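Local coordinates for putative sugar binding protein (Geobacillus stearothermophilus, PDB 6GT9) that binds galactose in the cleft between its two domains and, as a glucose-galactose binding protein, probably serves sugar sensing for galactan utilization, at residues A222-I226 with L249-Y255; A145-T150 with T241-G245; H32-E38 with V88-Q94. All coordinates share one frame; numbering follows the deposited sequence.

Interaction 1 of 3, residues A222-I226 with L249-Y255; sequences ALDAI and LPETIRY. With GAL (beta-D-galactopyranose), chain E.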
loop_
_atom_site.group_PDB
_atom_site.type_symbol
_atom_site.label_atom_id
_atom_site.label_comp_id
_atom_site.label_asym_id
_atom_site.label_seq_id
_atom_site.Cartn_x
_atom_site.Cartn_y
_atom_site.Cartn_z
ATOM N N ALA A 222 -2.949 4.217 3.048
ATOM C CA ALA A 222 -3.080 5.561 2.484
ATOM C C ALA A 222 -4.087 6.449 3.208
ATOM O O ALA A 222 -3.968 7.678 3.124
ATOM C CB ALA A 222 -3.457 5.478 1.009
ATOM N N LEU A 223 -5.071 5.877 3.904
ATOM C CA LEU A 223 -6.122 6.659 4.549
ATOM C C LEU A 223 -5.995 6.698 6.068
ATOM O O LEU A 223 -6.791 7.378 6.730
ATOM C CB LEU A 223 -7.499 6.100 4.151
ATOM C CG LEU A 223 -7.724 6.067 2.638
ATOM C CD1 LEU A 223 -8.985 5.286 2.263
ATOM C CD2 LEU A 223 -7.771 7.482 2.066
ATOM N N ASP A 224 -5.020 5.990 6.637
ATOM C CA ASP A 224 -4.946 5.856 8.087
ATOM C C ASP A 224 -4.674 7.195 8.763
ATOM O O ASP A 224 -5.376 7.579 9.710
ATOM C CB ASP A 224 -3.865 4.845 8.452
ATOM C CG ASP A 224 -4.199 3.462 7.988
ATOM O OD1 ASP A 224 -5.400 3.128 7.962
ATOM O OD2 ASP A 224 -3.264 2.699 7.671
ATOM N N ALA A 225 -3.639 7.909 8.311
ATOM C CA ALA A 225 -3.282 9.164 8.973
ATOM C C ALA A 225 -4.357 10.222 8.763
ATOM O O ALA A 225 -4.515 11.129 9.590
ATOM C CB ALA A 225 -1.930 9.655 8.464
ATOM N N ILE A 226 -5.117 10.110 7.676
ATOM C CA ILE A 226 -6.271 10.978 7.491
ATOM C C ILE A 226 -7.315 10.706 8.565
ATOM O O ILE A 226 -7.874 11.639 9.156
ATOM C CB ILE A 226 -6.842 10.793 6.074
ATOM C CG1 ILE A 226 -5.869 11.366 5.046
ATOM C CG2 ILE A 226 -8.236 11.437 5.962
ATOM C CD1 ILE A 226 -6.118 10.850 3.635
ATOM N N LEU A 249 -2.026 11.275 -0.818
ATOM C CA LEU A 249 -3.348 11.678 -1.258
ATOM C C LEU A 249 -3.601 13.128 -0.850
ATOM O O LEU A 249 -3.033 13.607 0.141
ATOM C CB LEU A 249 -4.420 10.760 -0.662
ATOM C CG LEU A 249 -4.331 9.310 -1.162
ATOM C CD1 LEU A 249 -5.320 8.418 -0.448
ATOM C CD2 LEU A 249 -4.523 9.240 -2.677
ATOM N N PRO A 250 -4.443 13.846 -1.602
ATOM C CA PRO A 250 -4.670 15.278 -1.319
ATOM C C PRO A 250 -4.967 15.617 0.136
ATOM O O PRO A 250 -4.419 16.605 0.639
ATOM C CB PRO A 250 -5.865 15.609 -2.221
ATOM C CG PRO A 250 -5.692 14.689 -3.397
ATOM C CD PRO A 250 -5.106 13.410 -2.846
ATOM N N GLU A 251 -5.818 14.840 0.825
ATOM C CA GLU A 251 -6.140 15.155 2.219
ATOM C C GLU A 251 -4.912 15.038 3.113
ATOM O O GLU A 251 -4.752 15.818 4.061
ATOM C CB GLU A 251 -7.248 14.242 2.749
ATOM C CG GLU A 251 -8.585 14.350 2.045
ATOM C CD GLU A 251 -9.470 13.132 2.297
ATOM O OE1 GLU A 251 -10.371 13.213 3.160
ATOM O OE2 GLU A 251 -9.253 12.088 1.636
ATOM N N THR A 252 -4.041 14.062 2.836
ATOM C CA THR A 252 -2.790 13.946 3.581
ATOM C C THR A 252 -1.933 15.190 3.398
ATOM O O THR A 252 -1.443 15.768 4.376
ATOM C CB THR A 252 -2.016 12.702 3.141
ATOM O OG1 THR A 252 -2.728 11.527 3.534
ATOM C CG2 THR A 252 -0.618 12.686 3.776
ATOM N N ILE A 253 -1.745 15.622 2.147
ATOM C CA ILE A 253 -0.923 16.806 1.889
ATOM C C ILE A 253 -1.504 18.025 2.596
ATOM O O ILE A 253 -0.769 18.834 3.182
ATOM C CB ILE A 253 -0.781 17.050 0.375
ATOM C CG1 ILE A 253 -0.071 15.873 -0.301
ATOM C CG2 ILE A 253 -0.052 18.361 0.107
ATOM C CD1 ILE A 253 1.253 15.516 0.314
ATOM N N ARG A 254 -2.831 18.174 2.552
ATOM C CA ARG A 254 -3.485 19.285 3.238
ATOM C C ARG A 254 -3.169 19.277 4.732
ATOM O O ARG A 254 -2.766 20.300 5.302
ATOM C CB ARG A 254 -4.994 19.214 3.004
ATOM C CG ARG A 254 -5.750 20.348 3.656
ATOM C CD ARG A 254 -5.159 21.687 3.232
ATOM N NE ARG A 254 -5.785 22.804 3.932
ATOM C CZ ARG A 254 -5.119 23.747 4.592
ATOM N NH1 ARG A 254 -3.789 23.724 4.636
ATOM N NH2 ARG A 254 -5.786 24.719 5.198
ATOM N N TYR A 255 -3.337 18.123 5.380
ATOM C CA TYR A 255 -3.047 18.010 6.807
ATOM C C TYR A 255 -1.572 18.272 7.107
ATOM O O TYR A 255 -1.231 18.862 8.142
ATOM C CB TYR A 255 -3.445 16.623 7.301
ATOM C CG TYR A 255 -4.900 16.449 7.675
ATOM C CD1 TYR A 255 -5.520 17.308 8.576
ATOM C CD2 TYR A 255 -5.652 15.398 7.145
ATOM C CE1 TYR A 255 -6.851 17.136 8.935
ATOM C CE2 TYR A 255 -6.977 15.218 7.495
ATOM C CZ TYR A 255 -7.571 16.087 8.390
ATOM O OH TYR A 255 -8.889 15.905 8.736
HETATM C C1 GAL E . -1.487 2.039 0.428
HETATM C C2 GAL E . -1.186 0.627 -0.033
HETATM C C3 GAL E . -2.312 0.072 -0.923
HETATM C C4 GAL E . -3.642 0.148 -0.192
HETATM C C5 GAL E . -3.880 1.553 0.335
HETATM C C6 GAL E . -5.114 1.643 1.236
HETATM O O1 GAL E . -0.444 2.500 1.264
HETATM O O2 GAL E . 0.033 0.583 -0.788
HETATM O O3 GAL E . -2.089 -1.282 -1.177
HETATM O O4 GAL E . -3.664 -0.779 0.898
HETATM O O5 GAL E . -2.742 2.068 1.138
HETATM O O6 GAL E . -5.521 2.984 1.400
HETATM O O HOH W 1 -2.219 9.439 1.946
HETATM O O HOH W 2 -3.290 9.229 5.207
#
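Ile226 and Thr252 are turned toward each other by their first torsions: CG1 of Ile226 (chi1 -69°) lies anti to its own carbonyl carbon and carries CD1 across to helix 250-258, while the same setting in Thr252 (chi1 -67°) places OG1 beside its backbone N, facing residues 222-226. CD1 of Ile226 reaches Thr252 OG1 at 3.5 Å and Glu251 CB at 3.7 Å, its chain running at about a right angle to both side chains. At the far end of Glu251, OE2 forms a salt bridge with Arg197, whose side chain also packs on Ile226. One turn on, Tyr255 brings CE2 obliquely to within 4.0 Å of Ile226 O.

No direct hydrogen bond joins the segments; two waters do the polar work. Both donate to Ala222 O, each at 2.7 Å, and both engage Thr252 OG1, one accepting from the hydroxyl and the other donating to it. The second also accepts from Ile226 N, in the first turn of its helix. The buried carbonyl and hydroxyl are thereby satisfied through solvent. Beside this water network, CD1 of Leu249, the N-cap residue, touches Leu223 CD2 at 3.6 Å and Ala222 CB at 3.8 Å.

Ala222 N points the other way, donating to O5 of galactose at 2.9 Å with an N-H...O angle of 145°, and more weakly to O6. Asp247, just ahead of Leu249, also hydrogen-bonds the sugar. Loops at the C-terminal ends of parallel strands, each leading into a helix, build this side of the sugar site, as is characteristic of periplasmic binding proteins.

Interaction 2 of 3, residues A145-T150 with T241-G245; sequences ALAEDT and TYIIG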
loop_
_atom_site.group_PDB
_atom_site.type_symbol
_atom_site.label_atom_id
_atom_site.label_comp_id
_atom_site.label_asym_id
_atom_site.label_seq_id
_atom_site.Cartn_x
_atom_site.Cartn_y
_atom_site.Cartn_z
ATOM N N ALA A 145 12.243 8.133 10.890
ATOM C CA ALA A 145 11.706 9.489 10.864
ATOM C C ALA A 145 11.049 9.850 12.190
ATOM O O ALA A 145 11.274 10.941 12.731
ATOM C CB ALA A 145 10.704 9.630 9.715
ATOM N N LEU A 146 10.207 8.955 12.719
ATOM C CA LEU A 146 9.546 9.243 13.988
ATOM C C LEU A 146 10.568 9.403 15.111
ATOM O O LEU A 146 10.422 10.279 15.977
ATOM C CB LEU A 146 8.537 8.138 14.314
ATOM C CG LEU A 146 7.720 8.256 15.609
ATOM C CD1 LEU A 146 6.305 7.673 15.416
ATOM C CD2 LEU A 146 8.408 7.586 16.791
ATOM N N ALA A 147 11.612 8.568 15.109
ATOM C CA ALA A 147 12.646 8.657 16.139
ATOM C C ALA A 147 13.411 9.971 16.042
ATOM O O ALA A 147 13.752 10.572 17.068
ATOM C CB ALA A 147 13.604 7.466 16.034
ATOM N N GLU A 148 13.690 10.428 14.819
ATOM C CA GLU A 148 14.360 11.711 14.629
ATOM C C GLU A 148 13.489 12.869 15.098
ATOM O O GLU A 148 13.940 13.725 15.866
ATOM C CB GLU A 148 14.731 11.902 13.159
ATOM C CG GLU A 148 15.967 11.133 12.698
ATOM C CD GLU A 148 16.458 11.599 11.332
ATOM O OE1 GLU A 148 16.405 10.805 10.365
ATOM O OE2 GLU A 148 16.893 12.771 11.228
ATOM N N ASP A 149 12.248 12.927 14.620
ATOM C CA ASP A 149 11.390 14.073 14.907
ATOM C C ASP A 149 10.995 14.149 16.377
ATOM O O ASP A 149 10.771 15.248 16.893
ATOM C CB ASP A 149 10.130 14.029 14.038
ATOM C CG ASP A 149 10.438 14.004 12.547
ATOM O OD1 ASP A 149 11.601 14.260 12.162
ATOM O OD2 ASP A 149 9.509 13.741 11.751
ATOM N N THR A 150 10.898 13.016 17.066
ATOM C CA THR A 150 10.568 13.014 18.485
ATOM C C THR A 150 11.795 12.863 19.380
ATOM O O THR A 150 11.641 12.691 20.594
ATOM C CB THR A 150 9.586 11.894 18.805
ATOM O OG1 THR A 150 10.260 10.634 18.672
ATOM C CG2 THR A 150 8.378 11.961 17.879
ATOM N N THR A 241 0.159 16.044 18.982
ATOM C CA THR A 241 0.252 14.626 18.720
ATOM C C THR A 241 1.026 14.472 17.433
ATOM O O THR A 241 0.726 15.120 16.504
ATOM C CB THR A 241 -1.156 14.088 18.494
ATOM O OG1 THR A 241 -1.901 14.248 19.674
ATOM C CG2 THR A 241 -1.160 12.652 18.108
ATOM N N TYR A 242 2.017 13.601 17.424
ATOM C CA TYR A 242 2.843 13.353 16.249
ATOM C C TYR A 242 2.173 12.304 15.369
ATOM O O TYR A 242 1.831 11.218 15.841
ATOM C CB TYR A 242 4.241 12.891 16.660
ATOM C CG TYR A 242 5.180 12.601 15.502
ATOM C CD1 TYR A 242 5.977 13.599 14.956
ATOM C CD2 TYR A 242 5.273 11.319 14.960
ATOM C CE1 TYR A 242 6.839 13.329 13.888
ATOM C CE2 TYR A 242 6.132 11.040 13.899
ATOM C CZ TYR A 242 6.910 12.045 13.366
ATOM O OH TYR A 242 7.775 11.764 12.317
ATOM N N ILE A 243 1.988 12.622 14.093
ATOM C CA ILE A 243 1.372 11.690 13.146
ATOM C C ILE A 243 2.320 11.484 11.978
ATOM O O ILE A 243 2.669 12.447 11.284
ATOM C CB ILE A 243 0.019 12.194 12.630
ATOM C CG1 ILE A 243 -0.932 12.469 13.785
ATOM C CG2 ILE A 243 -0.603 11.157 11.694
ATOM C CD1 ILE A 243 -2.256 13.048 13.328
ATOM N N ILE A 244 2.703 10.233 11.728
ATOM C CA ILE A 244 3.370 9.873 10.482
ATOM C C ILE A 244 2.500 8.837 9.775
ATOM O O ILE A 244 2.084 7.842 10.382
ATOM C CB ILE A 244 4.816 9.377 10.703
ATOM C CG1 ILE A 244 5.479 9.034 9.347
ATOM C CG2 ILE A 244 4.865 8.223 11.683
ATOM C CD1 ILE A 244 7.012 8.930 9.375
ATOM N N GLY A 245 2.168 9.111 8.522
ATOM C CA GLY A 245 1.327 8.206 7.747
ATOM C C GLY A 245 1.959 7.782 6.440
ATOM O O GLY A 245 3.155 7.997 6.231
#
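The Tyr242 hydroxyl donates to Asp149 OD2 at 2.7 Å, meeting the oxygen from above the carboxylate plane, while OD2 itself lies at the edge of the ring. The two flat groups are turned steeply against each other. Thr150 CG2 sits over one face of the same ring, a CH-pi contact 4.2 Å from the centroid and only 16° off the normal. Leu146 approaches obliquely, its CG 3.6 Å from Tyr242 CE2, and its CD1 continues to Ile244 CG2. Ala145 CB closes the row against Ile244 CD1 at 3.8 Å.

Behind this shell, the helix end fixes Thr150. With chi1 at 70° its hydroxyl turns back to donate to Leu146 O at 2.7 Å, which leaves CG2 directed at the ring; that carbonyl also accepts from Thr150 N, on the opposite face of its plane. Asp149 is held from its other oxygen, OD1, by a salt bridge to Arg301 on strand 298-301.

Helix 135-149 thus packs on strand 242-246; the axes of 145-149 and 242-245 pass 9.9 Å apart at 156°, roughly antiparallel, as in the helix-against-sheet layers of an alpha/beta periplasmic binding domain.

Interaction 3 of 3, residues H32-E38 with V88-Q94; sequences HFVLVPE and VDGIITQ. With GAL (beta-D-galactopyranose), chain E.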
loop_
_atom_site.group_PDB
_atom_site.type_symbol
_atom_site.label_atom_id
_atom_site.label_comp_id
_atom_site.label_asym_id
_atom_site.label_seq_id
_atom_site.Cartn_x
_atom_site.Cartn_y
_atom_site.Cartn_z
ATOM N N HIS A 32 -5.147 -8.982 -23.565
ATOM C CA HIS A 32 -6.007 -8.647 -22.432
ATOM C C HIS A 32 -5.209 -8.861 -21.150
ATOM O O HIS A 32 -4.856 -9.999 -20.819
ATOM C CB HIS A 32 -7.276 -9.502 -22.435
ATOM C CG HIS A 32 -8.099 -9.375 -23.686
ATOM N ND1 HIS A 32 -8.858 -8.260 -23.976
ATOM C CD2 HIS A 32 -8.290 -10.233 -24.716
ATOM C CE1 HIS A 32 -9.468 -8.429 -25.136
ATOM N NE2 HIS A 32 -9.144 -9.619 -25.603
ATOM N N PHE A 33 -4.912 -7.765 -20.444
ATOM C CA PHE A 33 -4.279 -7.789 -19.131
ATOM C C PHE A 33 -5.309 -7.390 -18.083
ATOM O O PHE A 33 -6.101 -6.470 -18.307
ATOM C CB PHE A 33 -3.102 -6.805 -19.020
ATOM C CG PHE A 33 -1.985 -7.028 -20.019
ATOM C CD1 PHE A 33 -1.906 -8.192 -20.776
ATOM C CD2 PHE A 33 -1.007 -6.056 -20.176
ATOM C CE1 PHE A 33 -0.869 -8.373 -21.689
ATOM C CE2 PHE A 33 0.028 -6.233 -21.080
ATOM C CZ PHE A 33 0.084 -7.395 -21.847
ATOM N N VAL A 34 -5.285 -8.058 -16.934
ATOM C CA VAL A 34 -6.175 -7.731 -15.827
ATOM C C VAL A 34 -5.339 -7.153 -14.694
ATOM O O VAL A 34 -4.294 -7.709 -14.341
ATOM C CB VAL A 34 -6.969 -8.956 -15.347
ATOM C CG1 VAL A 34 -7.856 -8.568 -14.145
ATOM C CG2 VAL A 34 -7.831 -9.526 -16.500
ATOM N N LEU A 35 -5.794 -6.041 -14.130
ATOM C CA LEU A 35 -5.203 -5.463 -12.926
ATOM C C LEU A 35 -6.228 -5.614 -11.815
ATOM O O LEU A 35 -7.363 -5.150 -11.955
ATOM C CB LEU A 35 -4.833 -3.993 -13.128
ATOM C CG LEU A 35 -4.428 -3.206 -11.874
ATOM C CD1 LEU A 35 -3.150 -3.755 -11.242
ATOM C CD2 LEU A 35 -4.282 -1.723 -12.201
ATOM N N VAL A 36 -5.841 -6.286 -10.737
ATOM C CA VAL A 36 -6.725 -6.530 -9.603
ATOM C C VAL A 36 -6.260 -5.644 -8.448
ATOM O O VAL A 36 -5.155 -5.851 -7.926
ATOM C CB VAL A 36 -6.725 -8.007 -9.195
ATOM C CG1 VAL A 36 -7.654 -8.216 -8.007
ATOM C CG2 VAL A 36 -7.127 -8.882 -10.378
ATOM N N PRO A 37 -7.034 -4.644 -8.040
ATOM C CA PRO A 37 -6.658 -3.830 -6.883
ATOM C C PRO A 37 -7.113 -4.484 -5.583
ATOM O O PRO A 37 -7.919 -5.411 -5.568
ATOM C CB PRO A 37 -7.417 -2.528 -7.123
ATOM C CG PRO A 37 -8.720 -3.027 -7.710
ATOM C CD PRO A 37 -8.300 -4.173 -8.640
ATOM N N GLU A 38 -6.573 -3.974 -4.473
ATOM C CA GLU A 38 -7.016 -4.437 -3.165
ATOM C C GLU A 38 -8.496 -4.128 -2.960
ATOM O O GLU A 38 -9.226 -4.924 -2.368
ATOM C CB GLU A 38 -6.169 -3.783 -2.067
ATOM C CG GLU A 38 -6.415 -4.271 -0.648
ATOM C CD GLU A 38 -5.346 -3.738 0.317
ATOM O OE1 GLU A 38 -4.448 -3.009 -0.157
ATOM O OE2 GLU A 38 -5.399 -4.041 1.531
ATOM N N VAL A 88 -7.041 -14.848 -19.981
ATOM C CA VAL A 88 -6.467 -13.542 -20.272
ATOM C C VAL A 88 -4.966 -13.724 -20.469
ATOM O O VAL A 88 -4.410 -14.784 -20.149
ATOM C CB VAL A 88 -6.767 -12.515 -19.159
ATOM C CG1 VAL A 88 -8.278 -12.327 -18.967
ATOM C CG2 VAL A 88 -6.090 -12.915 -17.847
ATOM N N ASP A 89 -4.298 -12.692 -20.988
ATOM C CA ASP A 89 -2.895 -12.807 -21.371
ATOM C C ASP A 89 -1.927 -12.503 -20.232
ATOM O O ASP A 89 -0.745 -12.865 -20.319
ATOM C CB ASP A 89 -2.624 -11.892 -22.569
ATOM C CG ASP A 89 -3.540 -12.208 -23.734
ATOM O OD1 ASP A 89 -3.381 -13.295 -24.303
ATOM O OD2 ASP A 89 -4.452 -11.408 -24.042
ATOM N N GLY A 90 -2.396 -11.872 -19.164
ATOM C CA GLY A 90 -1.538 -11.617 -18.022
ATOM C C GLY A 90 -2.377 -11.068 -16.887
ATOM O O GLY A 90 -3.430 -10.474 -17.138
ATOM N N ILE A 91 -1.930 -11.262 -15.645
ATOM C CA ILE A 91 -2.670 -10.852 -14.455
ATOM C C ILE A 91 -1.708 -10.099 -13.548
ATOM O O ILE A 91 -0.601 -10.580 -13.265
ATOM C CB ILE A 91 -3.285 -12.062 -13.726
ATOM C CG1 ILE A 91 -4.355 -12.719 -14.617
ATOM C CG2 ILE A 91 -3.877 -11.650 -12.402
ATOM C CD1 ILE A 91 -4.969 -13.984 -14.054
ATOM N N ILE A 92 -2.109 -8.906 -13.133
ATOM C CA ILE A 92 -1.318 -8.044 -12.261
ATOM C C ILE A 92 -2.090 -7.875 -10.963
ATOM O O ILE A 92 -3.256 -7.459 -10.984
ATOM C CB ILE A 92 -1.043 -6.682 -12.922
ATOM C CG1 ILE A 92 -0.393 -6.883 -14.296
ATOM C CG2 ILE A 92 -0.172 -5.789 -12.000
ATOM C CD1 ILE A 92 -0.480 -5.671 -15.216
ATOM N N THR A 93 -1.444 -8.187 -9.839
ATOM C CA THR A 93 -2.131 -8.237 -8.555
ATOM C C THR A 93 -1.125 -8.111 -7.420
ATOM O O THR A 93 0.051 -8.439 -7.571
ATOM C CB THR A 93 -2.897 -9.551 -8.386
ATOM O OG1 THR A 93 -3.550 -9.563 -7.116
ATOM C CG2 THR A 93 -1.920 -10.713 -8.444
ATOM N N GLN A 94 -1.616 -7.678 -6.266
ATOM C CA GLN A 94 -0.851 -7.838 -5.037
ATOM C C GLN A 94 -0.717 -9.319 -4.710
ATOM O O GLN A 94 -1.629 -10.116 -4.960
ATOM C CB GLN A 94 -1.548 -7.154 -3.869
ATOM C CG GLN A 94 -1.593 -5.656 -3.885
ATOM C CD GLN A 94 -2.724 -5.167 -2.991
ATOM O OE1 GLN A 94 -3.881 -5.490 -3.242
ATOM N NE2 GLN A 94 -2.388 -4.427 -1.920
HETATM C C1 GAL E . -1.487 2.039 0.428
HETATM C C2 GAL E . -1.186 0.627 -0.033
HETATM C C3 GAL E . -2.312 0.072 -0.923
HETATM C C4 GAL E . -3.642 0.148 -0.192
HETATM C C5 GAL E . -3.880 1.553 0.335
HETATM C C6 GAL E . -5.114 1.643 1.236
HETATM O O1 GAL E . -0.444 2.500 1.264
HETATM O O2 GAL E . 0.033 0.583 -0.788
HETATM O O3 GAL E . -2.089 -1.282 -1.177
HETATM O O4 GAL E . -3.664 -0.779 0.898
HETATM O O5 GAL E . -2.742 2.068 1.138
HETATM O O6 GAL E . -5.521 2.984 1.400
#
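Strands 32-36 and 90-93 run parallel, 16° between the axes of these segments, joined by hydrogen bonds from Val34 N to Gly90 O, Ile92 N to Val34 O and Val36 N to Ile92 O, the last two at 2.8 Å. At the start of the pair, Asp89 OD2 takes the His32 N-H through its anti lone pair in a nearly straight bond of 2.6 Å, and Asp89 N answers to His32 O. The His32 ring has its own partner in Asp62. On one face of the sheet Leu35 CD1 meets Ile92 CG2 at 3.7 Å; on the other, Val34 CG2 touches Val88 CG1.

Beyond the strands the chains lead to the sugar. Extended, with CG anti to its backbone N (chi1 -174°), Glu38 carries OE1 to galactose O4, which donates to it at 2.6 Å. Gln94 NE2 also donates to Glu38 OE1, nearly straight at 3.1 Å, coming from 59° above the carboxylate plane, while OE1 lies almost in the plane of the Gln94 amide. The same NE2 is bonded to Asp119 OD1, and Trp45 packs on both side chains. Replacing Glu38 by an alanine would probably leave galactose O4 without this acceptor and the Gln94 amide, still held by Asp119, without its second carboxylate mate.

Gln94 thus lines the pocket and links two sugar-binding carboxylates, Glu38 and Asp119, and its N-H groups would be expected to temper the negative charge gathered around the bound galactose.

In the fold
Interaction 3 comes first along the chain and closes before the others open; it joins two neighbouring strands of the parallel sheet that also holds 62-65 and 115-118. Interactions 1 and 2 lie in the other domain, around the mixed sheet, to which interaction 2 contributes strand 242-246; they interlock along the chain, since that strand lies between the two helices of interaction 1. Their centres are about 15 Å apart, and Ala225 CB meets Gly245 CA at 3.6 Å. From interaction 3 the centres of interactions 1 and 2 lie about 27 and 36 Å away, across the chain's centre. Galactose bridges that divide, gripped by Glu38 from one domain and Ala222 from the other, consistent with a two-domain cleft closed on its sugar.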